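Local coordinates for uncharacterized protein (Bacillus thuringiensis serovar kurstaki, PDB 4XE8) that is a bacterial actin-like ParM that binds ADP and probably assembles into nucleotide-dependent cytoskeletal filaments that segregate plasmid DNA, at residues H175-L180 with I189-N194. The protein carries 2 engineered substitutions. Residues are numbered along the deposited sequence; the frame is centred on the assembly and turned at random.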
loop_
_atom_site.group_PDB
_atom_site.type_symbol
_atom_site.label_atom_id
_atom_site.label_comp_id
_atom_site.label_asym_id
_atom_site.label_seq_id
_atom_site.Cartn_x
_atom_site.Cartn_y
_atom_site.Cartn_z
ATOM N N HIS A 175 -7.285 -10.351 19.329
ATOM C CA HIS A 175 -5.851 -10.102 19.274
ATOM C C HIS A 175 -5.477 -8.875 20.094
ATOM O O HIS A 175 -6.033 -7.793 19.898
ATOM C CB HIS A 175 -5.396 -9.921 17.824
ATOM C CG HIS A 175 -6.153 -10.762 16.845
ATOM N ND1 HIS A 175 -5.870 -12.095 16.632
ATOM C CD2 HIS A 175 -7.187 -10.462 16.023
ATOM C CE1 HIS A 175 -6.696 -12.578 15.721
ATOM N NE2 HIS A 175 -7.505 -11.607 15.335
ATOM N N THR A 176 -4.533 -9.047 21.011
ATOM C CA THR A 176 -4.073 -7.946 21.844
ATOM C C THR A 176 -2.689 -7.489 21.405
ATOM O O THR A 176 -1.772 -8.298 21.272
ATOM C CB THR A 176 -4.034 -8.340 23.333
ATOM O OG1 THR A 176 -5.357 -8.666 23.778
ATOM C CG2 THR A 176 -3.493 -7.193 24.174
ATOM N N VAL A 177 -2.550 -6.188 21.170
ATOM C CA VAL A 177 -1.267 -5.608 20.792
ATOM C C VAL A 177 -0.824 -4.590 21.831
ATOM O O VAL A 177 -1.517 -3.603 22.081
ATOM C CB VAL A 177 -1.329 -4.927 19.413
ATOM C CG1 VAL A 177 0.016 -4.307 19.070
ATOM C CG2 VAL A 177 -1.747 -5.924 18.345
ATOM N N GLU A 178 0.331 -4.839 22.438
ATOM C CA GLU A 178 0.870 -3.949 23.457
ATOM C C GLU A 178 2.127 -3.252 22.953
ATOM O O GLU A 178 3.083 -3.909 22.547
ATOM C CB GLU A 178 1.183 -4.725 24.738
ATOM C CG GLU A 178 -0.001 -5.483 25.316
ATOM C CD GLU A 178 0.399 -6.410 26.452
ATOM O OE1 GLU A 178 -0.452 -7.213 26.892
ATOM O OE2 GLU A 178 1.564 -6.337 26.900
ATOM N N PHE A 179 2.125 -1.924 22.982
ATOM C CA PHE A 179 3.296 -1.157 22.574
ATOM C C PHE A 179 4.305 -1.058 23.713
ATOM O O PHE A 179 3.985 -0.584 24.804
ATOM C CB PHE A 179 2.891 0.238 22.103
ATOM C CG PHE A 179 2.053 0.237 20.857
ATOM C CD1 PHE A 179 0.673 0.175 20.933
ATOM C CD2 PHE A 179 2.649 0.303 19.608
ATOM C CE1 PHE A 179 -0.099 0.174 19.787
ATOM C CE2 PHE A 179 1.883 0.303 18.459
ATOM C CZ PHE A 179 0.507 0.239 18.548
ATOM N N LEU A 180 5.526 -1.509 23.451
ATOM C CA LEU A 180 6.576 -1.519 24.461
ATOM C C LEU A 180 7.533 -0.350 24.264
ATOM O O LEU A 180 8.453 -0.142 25.055
ATOM C CB LEU A 180 7.334 -2.846 24.419
ATOM C CG LEU A 180 6.435 -4.080 24.512
ATOM C CD1 LEU A 180 7.233 -5.360 24.328
ATOM C CD2 LEU A 180 5.690 -4.092 25.839
ATOM N N ILE A 189 -4.054 -2.485 23.138
ATOM C CA ILE A 189 -5.220 -2.471 22.263
ATOM C C ILE A 189 -5.759 -3.874 22.022
ATOM O O ILE A 189 -5.019 -4.777 21.635
ATOM C CB ILE A 189 -4.893 -1.813 20.915
ATOM C CG1 ILE A 189 -4.670 -0.315 21.118
ATOM C CG2 ILE A 189 -6.020 -2.038 19.920
ATOM C CD1 ILE A 189 -3.525 0.244 20.331
ATOM N N LYS A 190 -7.055 -4.049 22.264
ATOM C CA LYS A 190 -7.706 -5.343 22.107
ATOM C C LYS A 190 -8.535 -5.374 20.820
ATOM O O LYS A 190 -9.587 -4.745 20.729
ATOM C CB LYS A 190 -8.580 -5.651 23.329
ATOM C CG LYS A 190 -9.346 -6.952 23.221
ATOM C CD LYS A 190 -10.283 -7.136 24.401
ATOM C CE LYS A 190 -11.236 -8.307 24.182
ATOM N NZ LYS A 190 -12.001 -8.647 25.424
ATOM N N ILE A 191 -8.042 -6.108 19.826
ATOM C CA ILE A 191 -8.680 -6.181 18.515
ATOM C C ILE A 191 -9.618 -7.381 18.404
ATOM O O ILE A 191 -9.232 -8.509 18.713
ATOM C CB ILE A 191 -7.622 -6.264 17.396
ATOM C CG1 ILE A 191 -6.680 -5.060 17.468
ATOM C CG2 ILE A 191 -8.285 -6.350 16.032
ATOM C CD1 ILE A 191 -5.402 -5.233 16.664
ATOM N N THR A 192 -10.850 -7.138 17.966
ATOM C CA THR A 192 -11.819 -8.214 17.779
ATOM C C THR A 192 -12.317 -8.272 16.338
ATOM O O THR A 192 -12.909 -7.316 15.836
ATOM C CB THR A 192 -13.029 -8.057 18.716
ATOM O OG1 THR A 192 -12.599 -8.156 20.080
ATOM C CG2 THR A 192 -14.060 -9.138 18.437
ATOM N N ILE A 193 -12.074 -9.398 15.677
ATOM C CA ILE A 193 -12.526 -9.590 14.305
ATOM C C ILE A 193 -13.579 -10.692 14.226
ATOM O O ILE A 193 -13.259 -11.877 14.311
ATOM C CB ILE A 193 -11.355 -9.936 13.365
ATOM C CG1 ILE A 193 -10.228 -8.910 13.515
ATOM C CG2 ILE A 193 -11.830 -10.003 11.922
ATOM C CD1 ILE A 193 -9.033 -9.176 12.624
ATOM N N ASN A 194 -14.835 -10.288 14.063
ATOM C CA ASN A 194 -15.954 -11.224 14.002
ATOM C C ASN A 194 -16.300 -11.617 12.574
ATOM O O ASN A 194 -16.548 -12.787 12.276
ATOM C CB ASN A 194 -17.193 -10.619 14.662
ATOM C CG ASN A 194 -16.972 -10.276 16.117
ATOM O OD1 ASN A 194 -16.508 -11.105 16.900
ATOM N ND2 ASN A 194 -17.305 -9.046 16.491
#
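His175 and Ile191 form a hydrogen-bonded antiparallel pair, His175 N giving a bond to Ile191 O (2.8 Å) and His175 O receiving Ile191 N at 2.6 Å. Ile193 CD1 comes obliquely to the NE2 and CD2 side of the imidazole, 3.9 Å from His175 NE2, the two side chains crossing at about a right angle. Both ring nitrogens are engaged, ND1 by Ser79 OG and NE2 by Leu171 O, two bonds that should hold the ring's rotation while Phe131 stacks on it. Thr176 faces Lys190 in the non-hydrogen-bonded pair on the other side of the sheet; its CA makes a CH...O contact of 3.3 Å with Ile189 O. That oxygen also accepts Val177 N, and Ile189 N returns a bond to Val177 O at 3.0 Å. On the buried side, Val177 CG2, beside its own backbone N with CG1 anti to it (chi1 179°), meets Ile191 CD1 at 4.1 Å. Two residues on, Phe179, whose backbone bonds to Gly186 and Lys187, leans its ring toward Ile189 and presents its edge, CE1, to Ile189 CD1 in the ring plane (3.5 Å). Strands 173-179 and 188-197 thus make a beta hairpin in the large mixed sheet of one lobe of the actin-like fold. Strand 74-78 pairs antiparallel with the other edge of 173-179, and strand 145-151 runs parallel to 188-197 on its far side. Helix 124-140 packs on the apolar face, its Met134, Ala135 and Ala138 against Ile191, Val177, Phe179 and Ile189.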